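Local atomic coordinates of Nrps/pks (Streptomyces albus, PDB entry 4OPE), a protein that probably catalyses decarboxylative Claisen condensation, the chain-extending step of polyketide assembly, as a ketosynthase domain of the "AT-less" oxazolomycin synthase. Residues Glu463-Thr468 with Asp514-Ala519; Gly67-Asp72 with Leu210-Leu215. One frame throughout, in Å; residues are numbered along the deposited sequence.

Both contacts join a helix to a distant part of the chain but share no secondary-structure element; their centres lie about 37 Å apart. Contact 2 is fully buried within the thiolase-type ketosynthase: the end of strand 66-67 and the loop after it meet helix 210-217, some of whose other residues pack against the second subunit. Contact 1, only partly buried, sits farther out, its centre about 28 Å from the centre of the chain, where helix 458-473 and the end of helix 505-516 come together. It is apolar, leucine methyls against a threonine methyl and an alanine's backbone and CB, whereas contact 2 brings a tyrosine hydroxyl against a glycine and a tryptophan. No hydrogen bond crosses either.

Contact 1: residues Glu463-Thr468 with Asp514-Ala519; sequences EHTART and DHLAGA
Leu516 reaches across from the end of helix 505-516 and sets its two methyls on neighbouring residues of helix 458-473. Leu516 CD2 lies 3.6 Å from CG2 of Thr465, while Leu516 CD1 drops onto the backbone of the next residue, 3.5 Å from Ala466 CA, with Ala466 CB alongside at 3.9 Å. The leucine's CG stands anti to its own carbonyl carbon (chi1 -61°), a setting that lets the fork straddle the Thr465-Ala466 step.

Thr465 divides its branches by chemistry. OG1 lies beside the backbone N (chi1 -65°), where it hydrogen-bonds to Leu461 O one turn back in the helix, and this puts CG2 anti to that N, against the leucine. The hydroxyl is thus satisfied within its own helix, and the threonine offers a methyl to the apolar contact. The two side chains run alongside each other, heading opposite ways.

This is plain helix-to-helix packing, made just before helix 505-516 gives way at Gly518, whose phi is positive. Two strands also adjoin the pair: Thr465 touches Leu453 of strand 449-455 and Leu498 of strand 496-502, and His515 also rests on Leu498 while reaching strand 524-528.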
loop_
_atom_site.group_PDB
_atom_site.type_symbol
_atom_site.label_atom_id
_atom_site.label_comp_id
_atom_site.label_asym_id
_atom_site.label_seq_id
_atom_site.Cartn_x
_atom_site.Cartn_y
_atom_site.Cartn_z
ATOM N N GLU A 463 -34.506 4.964 14.097
ATOM C CA GLU A 463 -33.814 5.972 13.282
ATOM C C GLU A 463 -34.002 5.653 11.812
ATOM O O GLU A 463 -34.408 6.502 11.017
ATOM C CB GLU A 463 -32.321 6.009 13.562
ATOM C CG GLU A 463 -31.794 7.260 14.239
ATOM C CD GLU A 463 -30.333 7.551 13.883
ATOM O OE1 GLU A 463 -29.454 6.673 14.080
ATOM O OE2 GLU A 463 -30.057 8.672 13.402
ATOM N N HIS A 464 -33.759 4.399 11.475
ATOM C CA HIS A 464 -33.874 3.906 10.099
ATOM C C HIS A 464 -35.247 4.186 9.467
ATOM O O HIS A 464 -35.348 4.729 8.353
ATOM C CB HIS A 464 -33.528 2.422 10.122
ATOM C CG HIS A 464 -33.436 1.790 8.789
ATOM N ND1 HIS A 464 -32.933 2.444 7.692
ATOM C CD2 HIS A 464 -33.779 0.540 8.376
ATOM C CE1 HIS A 464 -32.975 1.624 6.654
ATOM N NE2 HIS A 464 -33.488 0.462 7.044
ATOM N N THR A 465 -36.299 3.864 10.210
ATOM C CA THR A 465 -37.674 4.138 9.792
ATOM C C THR A 465 -37.870 5.611 9.535
ATOM O O THR A 465 -38.394 6.008 8.495
ATOM C CB THR A 465 -38.688 3.656 10.842
ATOM O OG1 THR A 465 -38.621 2.221 10.958
ATOM C CG2 THR A 465 -40.113 4.008 10.454
ATOM N N ALA A 466 -37.424 6.432 10.462
ATOM C CA ALA A 466 -37.487 7.904 10.297
ATOM C C ALA A 466 -36.721 8.420 9.064
ATOM O O ALA A 466 -37.214 9.285 8.321
ATOM C CB ALA A 466 -36.958 8.598 11.565
ATOM N N ARG A 467 -35.506 7.919 8.858
ATOM C CA ARG A 467 -34.697 8.387 7.743
ATOM C C ARG A 467 -35.346 8.005 6.437
ATOM O O ARG A 467 -35.324 8.766 5.484
ATOM C CB ARG A 467 -33.317 7.783 7.827
ATOM C CG ARG A 467 -32.439 8.405 8.889
ATOM C CD ARG A 467 -31.339 7.476 9.377
ATOM N NE ARG A 467 -30.544 6.909 8.290
ATOM C CZ ARG A 467 -29.571 7.564 7.626
ATOM N NH1 ARG A 467 -28.911 6.927 6.651
ATOM N NH2 ARG A 467 -29.243 8.828 7.931
ATOM N N THR A 468 -35.934 6.815 6.405
ATOM C CA THR A 468 -36.575 6.309 5.214
ATOM C C THR A 468 -37.851 7.101 4.844
ATOM O O THR A 468 -38.054 7.525 3.681
ATOM C CB THR A 468 -36.900 4.801 5.401
ATOM O OG1 THR A 468 -35.674 4.058 5.558
ATOM C CG2 THR A 468 -37.678 4.257 4.201
ATOM N N ASP A 514 -46.976 7.412 10.744
ATOM C CA ASP A 514 -47.941 6.975 11.746
ATOM C C ASP A 514 -47.247 6.111 12.787
ATOM O O ASP A 514 -47.447 6.280 13.968
ATOM C CB ASP A 514 -49.106 6.204 11.107
ATOM C CG ASP A 514 -50.075 7.111 10.352
ATOM O OD1 ASP A 514 -50.094 8.318 10.616
ATOM O OD2 ASP A 514 -50.834 6.630 9.479
ATOM N N HIS A 515 -46.404 5.196 12.349
ATOM C CA HIS A 515 -45.806 4.249 13.268
ATOM C C HIS A 515 -44.914 5.032 14.202
ATOM O O HIS A 515 -44.900 4.759 15.382
ATOM C CB HIS A 515 -45.041 3.154 12.503
ATOM C CG HIS A 515 -44.260 2.219 13.378
ATOM N ND1 HIS A 515 -42.963 2.472 13.776
ATOM C CD2 HIS A 515 -44.592 1.028 13.931
ATOM C CE1 HIS A 515 -42.528 1.477 14.530
ATOM N NE2 HIS A 515 -43.496 0.585 14.634
ATOM N N LEU A 516 -44.208 6.033 13.672
ATOM C CA LEU A 516 -43.280 6.852 14.480
ATOM C C LEU A 516 -44.003 7.714 15.518
ATOM O O LEU A 516 -43.448 8.018 16.566
ATOM C CB LEU A 516 -42.372 7.742 13.588
ATOM C CG LEU A 516 -41.476 6.948 12.623
ATOM C CD1 LEU A 516 -40.781 7.820 11.603
ATOM C CD2 LEU A 516 -40.470 6.079 13.356
ATOM N N ALA A 517 -45.234 8.108 15.218
ATOM C CA ALA A 517 -46.021 8.950 16.112
ATOM C C ALA A 517 -46.753 8.149 17.204
ATOM O O ALA A 517 -47.456 8.720 18.021
ATOM C CB ALA A 517 -47.024 9.718 15.290
ATOM N N GLY A 518 -46.606 6.828 17.217
ATOM C CA GLY A 518 -47.401 5.995 18.112
ATOM C C GLY A 518 -48.739 5.565 17.523
ATOM O O GLY A 518 -49.194 4.462 17.795
ATOM N N ALA A 519 -49.381 6.417 16.719
ATOM C CA ALA A 519 -50.648 6.058 16.074
ATOM C C ALA A 519 -50.575 4.628 15.576
ATOM O O ALA A 519 -51.496 3.839 15.808
ATOM C CB ALA A 519 -50.971 6.997 14.928
#

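Contact 2: residues Gly67-Asp72 with Leu210-Leu215; sequences GGWLSD and LKYLQL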
loop_
_atom_site.group_PDB
_atom_site.type_symbol
_atom_site.label_atom_id
_atom_site.label_comp_id
_atom_site.label_asym_id
_atom_site.label_seq_id
_atom_site.Cartn_x
_atom_site.Cartn_y
_atom_site.Cartn_z
ATOM N N GLY A 67 -10.013 23.973 7.553
ATOM C CA GLY A 67 -10.016 22.671 6.916
ATOM C C GLY A 67 -11.372 22.232 6.422
ATOM O O GLY A 67 -12.391 22.901 6.676
ATOM N N GLY A 68 -11.383 21.103 5.705
ATOM C CA GLY A 68 -12.628 20.368 5.422
ATOM C C GLY A 68 -12.858 19.326 6.477
ATOM O O GLY A 68 -12.121 18.361 6.538
ATOM N N TRP A 69 -13.856 19.516 7.330
ATOM C CA TRP A 69 -14.025 18.667 8.512
ATOM C C TRP A 69 -15.181 17.750 8.335
ATOM O O TRP A 69 -16.204 18.177 7.838
ATOM C CB TRP A 69 -14.266 19.514 9.749
ATOM C CG TRP A 69 -13.199 20.506 9.892
ATOM C CD1 TRP A 69 -13.251 21.805 9.536
ATOM C CD2 TRP A 69 -11.871 20.265 10.333
ATOM N NE1 TRP A 69 -12.058 22.400 9.770
ATOM C CE2 TRP A 69 -11.190 21.470 10.265
ATOM C CE3 TRP A 69 -11.202 19.146 10.822
ATOM C CZ2 TRP A 69 -9.865 21.589 10.625
ATOM C CZ3 TRP A 69 -9.898 19.273 11.210
ATOM C CH2 TRP A 69 -9.240 20.472 11.088
ATOM N N LEU A 70 -15.030 16.481 8.715
ATOM C CA LEU A 70 -16.179 15.611 8.814
ATOM C C LEU A 70 -16.985 16.074 9.988
ATOM O O LEU A 70 -16.440 16.509 10.969
ATOM C CB LEU A 70 -15.756 14.170 9.024
ATOM C CG LEU A 70 -15.154 13.479 7.810
ATOM C CD1 LEU A 70 -15.011 12.002 8.076
ATOM C CD2 LEU A 70 -16.021 13.666 6.591
ATOM N N SER A 71 -18.295 15.954 9.904
ATOM C CA SER A 71 -19.164 16.446 10.978
ATOM C C SER A 71 -18.852 15.816 12.342
ATOM O O SER A 71 -18.976 16.488 13.387
ATOM C CB SER A 71 -20.656 16.292 10.619
ATOM O OG SER A 71 -21.086 14.961 10.797
ATOM N N ASP A 72 -18.442 14.551 12.344
ATOM C CA ASP A 72 -18.129 13.908 13.597
ATOM C C ASP A 72 -17.311 12.650 13.431
ATOM O O ASP A 72 -17.855 11.630 13.027
ATOM C CB ASP A 72 -19.421 13.566 14.302
ATOM C CG ASP A 72 -19.207 12.747 15.578
ATOM O OD1 ASP A 72 -18.215 12.966 16.364
ATOM O OD2 ASP A 72 -20.091 11.881 15.789
ATOM N N LEU A 210 -0.522 18.264 14.955
ATOM C CA LEU A 210 0.823 18.081 14.375
ATOM C C LEU A 210 0.829 18.262 12.878
ATOM O O LEU A 210 1.707 18.931 12.353
ATOM C CB LEU A 210 1.335 16.699 14.743
ATOM C CG LEU A 210 2.787 16.184 14.611
ATOM C CD1 LEU A 210 3.158 15.854 13.182
ATOM C CD2 LEU A 210 3.762 17.168 15.194
ATOM N N LYS A 211 -0.173 17.699 12.170
ATOM C CA LYS A 211 -0.238 17.826 10.698
ATOM C C LYS A 211 -0.207 19.288 10.244
ATOM O O LYS A 211 0.380 19.630 9.221
ATOM C CB LYS A 211 -1.497 17.184 10.125
ATOM C CG LYS A 211 -1.567 17.311 8.592
ATOM C CD LYS A 211 -2.561 16.390 7.911
ATOM C CE LYS A 211 -3.979 16.924 8.014
ATOM N NZ LYS A 211 -4.991 15.875 7.667
ATOM N N TYR A 212 -0.874 20.145 11.001
ATOM C CA TYR A 212 -0.970 21.545 10.622
ATOM C C TYR A 212 0.367 22.219 10.839
ATOM O O TYR A 212 0.708 23.089 10.072
ATOM C CB TYR A 212 -2.128 22.242 11.351
ATOM C CG TYR A 212 -3.465 22.112 10.620
ATOM C CD1 TYR A 212 -4.181 20.893 10.561
ATOM C CD2 TYR A 212 -3.992 23.180 9.962
ATOM C CE1 TYR A 212 -5.394 20.801 9.871
ATOM C CE2 TYR A 212 -5.185 23.098 9.268
ATOM C CZ TYR A 212 -5.896 21.924 9.219
ATOM O OH TYR A 212 -7.091 21.951 8.514
ATOM N N LEU A 213 1.156 21.789 11.830
ATOM C CA LEU A 213 2.525 22.320 11.967
ATOM C C LEU A 213 3.483 21.837 10.892
ATOM O O LEU A 213 4.192 22.619 10.284
ATOM C CB LEU A 213 3.114 22.040 13.348
ATOM C CG LEU A 213 2.355 22.804 14.427
ATOM C CD1 LEU A 213 2.880 22.354 15.746
ATOM C CD2 LEU A 213 2.499 24.308 14.322
ATOM N N GLN A 214 3.499 20.545 10.662
ATOM C CA GLN A 214 4.264 19.968 9.558
ATOM C C GLN A 214 3.940 20.695 8.233
ATOM O O GLN A 214 4.826 21.092 7.490
ATOM C CB GLN A 214 3.893 18.497 9.457
ATOM C CG GLN A 214 5.008 17.514 9.309
ATOM C CD GLN A 214 4.551 16.079 9.571
ATOM O OE1 GLN A 214 3.333 15.751 9.590
ATOM N NE2 GLN A 214 5.535 15.196 9.783
ATOM N N LEU A 215 2.664 20.893 7.932
ATOM C CA LEU A 215 2.339 21.498 6.664
ATOM C C LEU A 215 2.703 23.014 6.683
ATOM O O LEU A 215 3.118 23.562 5.659
ATOM C CB LEU A 215 0.864 21.256 6.266
ATOM C CG LEU A 215 0.413 19.830 5.879
ATOM C CD1 LEU A 215 -1.084 19.802 5.588
ATOM C CD2 LEU A 215 1.165 19.206 4.713
#
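Tyr212 projects from helix 210-217 to touch Gly67 and Trp69 in the N-terminal half of the thiolase-type ketosynthase fold. The tryptophan and tyrosine approach each other from their two backbones, and their rings meet obliquely.

Following the tyrosine outward, CB leaves the helix toward the loop with CG beside the backbone N (chi1 -87°), and neither atom yet meets the other segment. Contact begins halfway along the ring, where Tyr212 CE1 is 4.0 Å from Trp69 CH2; Tyr212 CZ follows at 4.1 Å from the same carbon. The hydroxyl goes deepest: Tyr212 OH sits 3.5 Å from Trp69 CZ2 and 3.4 Å from Gly67 CA, and it hydrogen-bonds to Trp66 O just upstream. A side chain on Gly67 would run into this oxygen.

A phenylalanine here would keep the ring but would probably leave Trp66 O without this partner and open a small gap beside Gly67 CA and Trp69 CZ2. The indole has its own tether, NE1 to Glu39 O, and Pro42 packs against it. Helix 210-217 also packs Leu210 and Leu213 on Ala147 and Ala140 of the second subunit. Over one face of the Trp69 indole, toward its rim, Gly67 C lies 3.3 Å from the ring plane.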